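Local coordinates for glutathione S-transferase (Xanthomonas axonopodis pv. citri, PDB 6NV6), which probably conjugates glutathione to electrophilic substrates, as theta-class glutathione S-transferases do, and is bound to glutathione in this crystal, at residues Asn11-Val15 with Val54-Leu58; Val108-Leu112 with Ala132-Ser136; Asp111-Val116 with Ala127-Ala131. All blocks are in the same frame, centred on the assembly; numbering follows the deposited sequence.

Contact 1: Asn11-Val15 with Val54-Leu58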
# COMPACT_ATOMS: atom_id res chain seq x y z
N ASN A 11 8.98 6.71 -4.12
CA ASN A 11 9.19 5.31 -4.49
C ASN A 11 9.14 4.37 -3.29
O ASN A 11 9.52 3.20 -3.41
CB ASN A 11 10.54 5.16 -5.22
CG ASN A 11 11.73 5.30 -4.28
OD1 ASN A 11 11.65 5.98 -3.24
ND2 ASN A 11 12.84 4.67 -4.63
N SER A 12 8.67 4.86 -2.14
CA SER A 12 8.40 4.03 -0.98
C SER A 12 6.92 3.66 -0.92
O SER A 12 6.05 4.49 -1.19
CB SER A 12 8.82 4.76 0.30
OG SER A 12 8.04 4.34 1.42
N SER A 13 6.65 2.40 -0.57
CA SER A 13 5.27 1.92 -0.51
C SER A 13 4.49 2.57 0.62
O SER A 13 3.28 2.81 0.51
CB SER A 13 5.27 0.39 -0.36
OG SER A 13 5.58 -0.27 -1.59
N ASN A 14 5.18 2.87 1.72
CA ASN A 14 4.54 3.55 2.83
C ASN A 14 4.16 4.98 2.45
O ASN A 14 3.06 5.44 2.78
CB ASN A 14 5.47 3.55 4.04
CG ASN A 14 5.51 2.20 4.74
OD1 ASN A 14 4.57 1.41 4.62
ND2 ASN A 14 6.58 1.94 5.47
N VAL A 15 5.04 5.67 1.73
CA VAL A 15 4.72 7.02 1.27
C VAL A 15 3.64 6.96 0.20
O VAL A 15 2.74 7.81 0.15
CB VAL A 15 6.01 7.70 0.77
CG1 VAL A 15 5.73 9.10 0.22
CG2 VAL A 15 7.08 7.76 1.89
N VAL A 54 11.66 3.65 3.97
CA VAL A 54 11.50 5.07 4.25
C VAL A 54 10.10 5.31 4.80
O VAL A 54 9.16 4.58 4.50
CB VAL A 54 11.82 5.93 2.99
CG1 VAL A 54 11.16 7.33 3.06
CG2 VAL A 54 13.33 6.07 2.84
N VAL A 55 9.99 6.34 5.64
CA VAL A 55 8.81 6.59 6.45
C VAL A 55 8.19 7.92 5.98
O VAL A 55 8.94 8.86 5.70
CB VAL A 55 9.14 6.64 7.95
CG1 VAL A 55 9.73 8.00 8.40
CG2 VAL A 55 7.94 6.22 8.80
N PRO A 56 6.88 7.98 5.78
CA PRO A 56 6.25 9.29 5.55
C PRO A 56 6.09 10.06 6.85
O PRO A 56 5.81 9.49 7.90
CB PRO A 56 4.88 8.93 4.95
CG PRO A 56 4.63 7.52 5.38
CD PRO A 56 5.98 6.87 5.44
N THR A 57 6.28 11.38 6.77
CA THR A 57 5.87 12.28 7.83
C THR A 57 4.70 13.10 7.33
O THR A 57 4.82 13.80 6.31
CB THR A 57 7.01 13.21 8.27
OG1 THR A 57 8.19 12.44 8.56
CG2 THR A 57 6.59 14.00 9.50
N LEU A 58 3.57 13.01 8.02
CA LEU A 58 2.42 13.86 7.73
C LEU A 58 2.41 15.03 8.70
O LEU A 58 2.71 14.87 9.88
CB LEU A 58 1.11 13.08 7.86
CG LEU A 58 -0.20 13.72 7.36
CD1 LEU A 58 -0.91 14.52 8.43
CD2 LEU A 58 0.01 14.61 6.16

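Contact 2: Val108-Leu112 with Ala132-Ser136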
# COMPACT_ATOMS: atom_id res chain seq x y z
N VAL A 108 8.79 -9.44 4.82
CA VAL A 108 9.32 -10.39 3.85
C VAL A 108 9.32 -9.78 2.46
O VAL A 108 10.26 -9.98 1.68
CB VAL A 108 8.54 -11.73 3.90
CG1 VAL A 108 7.12 -11.56 3.43
CG2 VAL A 108 9.25 -12.80 3.06
N PHE A 109 8.30 -8.98 2.13
CA PHE A 109 8.26 -8.42 0.79
C PHE A 109 9.33 -7.36 0.60
O PHE A 109 9.96 -7.31 -0.46
CB PHE A 109 6.90 -7.84 0.47
CG PHE A 109 6.85 -7.21 -0.88
CD1 PHE A 109 6.76 -7.99 -2.02
CD2 PHE A 109 6.98 -5.84 -1.03
CE1 PHE A 109 6.75 -7.41 -3.28
CE2 PHE A 109 6.97 -5.27 -2.29
CZ PHE A 109 6.85 -6.06 -3.42
N ARG A 110 9.52 -6.49 1.59
CA ARG A 110 10.59 -5.51 1.46
C ARG A 110 11.93 -6.21 1.27
O ARG A 110 12.81 -5.71 0.56
CB ARG A 110 10.63 -4.59 2.68
N ASP A 111 12.08 -7.40 1.86
CA ASP A 111 13.29 -8.19 1.67
C ASP A 111 13.38 -8.71 0.24
O ASP A 111 14.42 -8.57 -0.42
CB ASP A 111 13.31 -9.35 2.67
CG ASP A 111 14.70 -9.64 3.18
OD1 ASP A 111 15.36 -8.70 3.66
OD2 ASP A 111 15.11 -10.83 3.12
N LEU A 112 12.30 -9.33 -0.25
CA LEU A 112 12.25 -9.74 -1.65
C LEU A 112 12.56 -8.57 -2.56
O LEU A 112 13.42 -8.67 -3.44
CB LEU A 112 10.87 -10.31 -1.99
CG LEU A 112 10.74 -10.68 -3.48
CD1 LEU A 112 11.63 -11.86 -3.82
CD2 LEU A 112 9.30 -10.96 -3.85
N ALA A 132 12.04 -15.48 0.32
CA ALA A 132 11.14 -14.33 0.36
C ALA A 132 10.07 -14.44 -0.73
O ALA A 132 8.87 -14.32 -0.45
CB ALA A 132 11.93 -13.03 0.21
N LEU A 133 10.50 -14.70 -1.97
CA LEU A 133 9.54 -14.81 -3.07
C LEU A 133 8.51 -15.89 -2.80
O LEU A 133 7.31 -15.70 -3.06
CB LEU A 133 10.26 -15.09 -4.38
CG LEU A 133 9.29 -15.31 -5.56
CD1 LEU A 133 8.46 -14.06 -5.76
CD2 LEU A 133 10.00 -15.67 -6.85
N THR A 134 8.95 -17.03 -2.26
CA THR A 134 8.01 -18.12 -2.04
C THR A 134 7.05 -17.79 -0.91
O THR A 134 5.86 -18.13 -0.97
CB THR A 134 8.79 -19.41 -1.74
OG1 THR A 134 9.46 -19.85 -2.93
CG2 THR A 134 7.84 -20.51 -1.25
N GLN A 135 7.53 -17.12 0.14
CA GLN A 135 6.66 -16.82 1.26
C GLN A 135 5.76 -15.62 0.97
O GLN A 135 4.58 -15.62 1.33
CB GLN A 135 7.47 -16.57 2.52
CG GLN A 135 6.62 -16.63 3.76
CD GLN A 135 7.32 -16.08 4.96
OE1 GLN A 135 6.68 -15.55 5.87
NE2 GLN A 135 8.65 -16.19 4.98
N SER A 136 6.32 -14.58 0.35
CA SER A 136 5.50 -13.51 -0.20
C SER A 136 4.29 -14.09 -0.92
O SER A 136 3.13 -13.73 -0.64
CB SER A 136 6.33 -12.66 -1.16
OG SER A 136 7.25 -11.83 -0.45

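Contact 3: Asp111-Val116 with Ala127-Ala131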
# COMPACT_ATOMS: atom_id res chain seq x y z
N ASP A 111 12.08 -7.40 1.86
CA ASP A 111 13.29 -8.19 1.67
C ASP A 111 13.38 -8.71 0.24
O ASP A 111 14.42 -8.57 -0.42
CB ASP A 111 13.31 -9.35 2.67
CG ASP A 111 14.70 -9.64 3.18
OD1 ASP A 111 15.36 -8.70 3.66
OD2 ASP A 111 15.11 -10.83 3.12
N LEU A 112 12.30 -9.33 -0.25
CA LEU A 112 12.25 -9.74 -1.65
C LEU A 112 12.56 -8.57 -2.56
O LEU A 112 13.42 -8.67 -3.44
CB LEU A 112 10.87 -10.31 -1.99
CG LEU A 112 10.74 -10.68 -3.48
CD1 LEU A 112 11.63 -11.86 -3.82
CD2 LEU A 112 9.30 -10.96 -3.85
N PHE A 113 11.90 -7.45 -2.33
CA PHE A 113 12.07 -6.32 -3.23
C PHE A 113 13.49 -5.77 -3.20
O PHE A 113 13.97 -5.27 -4.22
CB PHE A 113 11.06 -5.22 -2.89
CG PHE A 113 11.14 -4.05 -3.81
CD1 PHE A 113 11.99 -2.99 -3.54
CD2 PHE A 113 10.39 -4.02 -4.98
CE1 PHE A 113 12.09 -1.90 -4.40
CE2 PHE A 113 10.47 -2.93 -5.86
CZ PHE A 113 11.32 -1.87 -5.56
N TRP A 114 14.17 -5.83 -2.05
CA TRP A 114 15.52 -5.28 -2.00
C TRP A 114 16.47 -6.14 -2.83
O TRP A 114 17.20 -5.62 -3.69
CB TRP A 114 16.00 -5.16 -0.56
CG TRP A 114 15.91 -3.73 -0.05
CD1 TRP A 114 14.85 -3.15 0.60
CD2 TRP A 114 16.91 -2.69 -0.19
NE1 TRP A 114 15.13 -1.82 0.88
CE2 TRP A 114 16.38 -1.52 0.41
CE3 TRP A 114 18.19 -2.65 -0.76
CZ2 TRP A 114 17.10 -0.32 0.46
CZ3 TRP A 114 18.90 -1.44 -0.71
CH2 TRP A 114 18.35 -0.30 -0.10
N GLY A 115 16.47 -7.45 -2.59
CA GLY A 115 17.32 -8.36 -3.34
C GLY A 115 17.21 -8.31 -4.86
O GLY A 115 18.12 -8.76 -5.55
N VAL A 116 16.12 -7.78 -5.39
CA VAL A 116 15.80 -7.92 -6.80
C VAL A 116 15.92 -6.60 -7.54
O VAL A 116 16.41 -6.55 -8.67
CB VAL A 116 14.39 -8.52 -6.97
CG1 VAL A 116 13.99 -8.60 -8.44
CG2 VAL A 116 14.32 -9.89 -6.32
N ALA A 127 19.20 -17.86 -2.19
CA ALA A 127 18.37 -18.73 -1.36
C ALA A 127 17.38 -17.92 -0.53
O ALA A 127 16.22 -18.31 -0.36
CB ALA A 127 19.25 -19.58 -0.45
N ARG A 128 17.83 -16.76 -0.03
CA ARG A 128 16.98 -15.90 0.78
C ARG A 128 15.91 -15.21 -0.05
O ARG A 128 14.72 -15.24 0.30
CB ARG A 128 17.86 -14.87 1.50
CG ARG A 128 17.12 -14.03 2.50
CD ARG A 128 18.07 -13.48 3.54
NE ARG A 128 18.50 -12.12 3.22
CZ ARG A 128 18.46 -11.12 4.08
NH1 ARG A 128 19.00 -9.95 3.76
NH2 ARG A 128 17.96 -11.31 5.30
N ILE A 129 16.31 -14.58 -1.16
CA ILE A 129 15.34 -14.03 -2.11
C ILE A 129 14.30 -15.09 -2.47
O ILE A 129 13.10 -14.91 -2.29
CB ILE A 129 16.05 -13.50 -3.37
CG1 ILE A 129 16.73 -12.17 -3.08
CG2 ILE A 129 15.09 -13.35 -4.52
CD1 ILE A 129 17.80 -11.82 -4.09
N ALA A 130 14.79 -16.23 -2.98
CA ALA A 130 13.97 -17.39 -3.28
C ALA A 130 12.97 -17.71 -2.17
O ALA A 130 11.82 -18.07 -2.45
CB ALA A 130 14.86 -18.60 -3.54
N ALA A 131 13.41 -17.57 -0.92
CA ALA A 131 12.52 -17.86 0.21
C ALA A 131 11.55 -16.71 0.44
O ALA A 131 10.37 -16.94 0.73
CB ALA A 131 13.34 -18.15 1.47

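Contact 1: Asn11-Val15 with Val54-Leu58
Pro56 lies against the first turn of helix 13-25, wedged between Asn14 and Val15. This is the tight end of the contact. Pro56 CD is 3.6 Å from Asn14 CB and 3.8 Å from Val15 CG2, while its CG rests near the carbonyl oxygen of Asn14. The Val15 side chain and the proline ring lie alongside one another, pointing opposite ways. With chi1 at 177°, Val15 holds CG1 anti to its own backbone N and sets CG2 beside that N, where it meets the proline ring. A rigid ring and a beta-branched residue suit this buried corner, and Ile71 of helix 68-79 also touches Pro56. Pro56 immediately precedes strand 57-60, the position at which the thioredoxin-like domain of glutathione transferases usually has a cis-proline, although the Val55-Pro56 peptide is modelled trans. In theta-class enzymes the catalytic serine, which stabilises the glutathione thiolate, usually lies near the start of this first helix; the serine-rich turn here is consistent with that.

Toward Val54 the packing slackens. Ser12 is the N-cap: its OG accepts from Val15 N at 3.3 Å along a nearly straight N-H line of 169°, and more weakly from Asn14 N. The short hydroxyl side chain suits the cap because it can bend back to these first amides. Ser12 OG gives only a weak hydrogen bond to Val54 O, at 3.3 Å. Asn14 ND2 stays 3.8 Å from Val54 O, and the amide's polar tie is instead OD1 to Lys17. Val54 is exposed and poorly ordered, and the eighteen residues preceding it are not modelled.

Contact 2: Val108-Leu112 with Ala132-Ser136
A pair of roughly antiparallel helices in the all-helical C-terminal domain, 88-118 and 126-146, meets here through Val108, Leu112, Ala132 and Ser136. The short axes approach to 8.8 Å with 140° between their directions. Ala132 and Ser136, one turn apart, present small side chains that let the partner helix come close: Ala132 CB is 3.7 Å from Leu112 CB, and Val108 CG2 reaches Ala132 CA at 3.6 Å. Val108 takes chi1 67°, which puts CG1 between its backbone N and carbonyl carbon, near Ser136 OG, and sends CG2 across to the alanine.

Both Leu112 methyls straddle Leu133 on the other helix. Leu112 CD1 lies 3.6 Å from Leu133 CB and Leu112 CD2 3.7 Å from Leu133 CD1, the two side chains crossing at a slant. The buried Ser136 OG is satisfied within its own helix by donating to Ala132 O at 3.0 Å, from 52° above the carbonyl plane; that oxygen also receives the helical bond from Ser136 N. Thus Ser136 OG can sit at the edge of the Phe109 ring, 4.1 Å from Phe109 CB. On the outer margin, Gln135 lays its NE2 near Val108 CG2. Phe109 also touches Phe168 and Trp172 of helix 163-174, so the pair packs into the helical bundle characteristic of the C-terminal domain of glutathione transferases.

Contact 3: Asp111-Val116 with Ala127-Ala131
Helix segments 111-116 and 127-131 run in broadly opposite directions, 135° between them and 8.9 Å apart at the axes, with Leu112 facing Ile129 and a wider pi-type turn at 114-116. Ile129 is the main bridge. Chi1 of -76° swings its CG1 branch beside the backbone N, and from there Ile129 CD1 lies 3.4 Å from Gly115 O and 3.6 Å from Gly115 CA. Glycine fits here because no side chain stands between its helix and the isoleucine. The other branch, Ile129 CG2, is received by two methyls, Leu112 CD1 at 3.8 Å and Val116 CG2 at 4.0 Å. The Leu112 side chain runs nearly perpendicular to that of Ile129, and branched aliphatic residues make the side-chain part of this patch apolar, though methyls also rest on the carbonyl oxygens of Gly115 and Ile129.

The two segments flank the turn that joins helix 88-118 to helix 126-146, so they form the connected end of an antiparallel helix pair in the C-terminal domain. Ile129 also touches Arg124, and Gly115 O accepts a weak hydrogen bond from Thr119.

At the more exposed margin, Asp111 meets Arg128. The arginine chain bends part-way along and turns one face of its guanidinium to Asp111 OD2, which stands 3.4 Å above the plane, over its centre; the two planar groups are 88° apart. Asp111 OD2 to Arg128 NH2 is 3.6 Å, a long ion pair in which no N-H is aimed at the oxygen. The short Asp111 holds the charge close to its helix, and the long arginine spans the remaining distance.

Contacts 2 and 3 join the same two helices, 88-118 and 126-146; their centres are 6 Å apart, and their segments share Asp111 and Leu112, though Asp111 bears on the partner helix only in contact 3. Contact 2 lies deeper, where small and aliphatic residues pack and the buried hydroxyl bonds within its own helix. Contact 3, about 19 Å from the centre of the chain, sits toward the turn and adds a long ion pair at its margin. Contact 1, in the thioredoxin-like N-terminal domain and centred about 10 Å from the centre of the chain, is buried at Val15 and Pro56 and exposed at Val54; it relies on capping and proline packing.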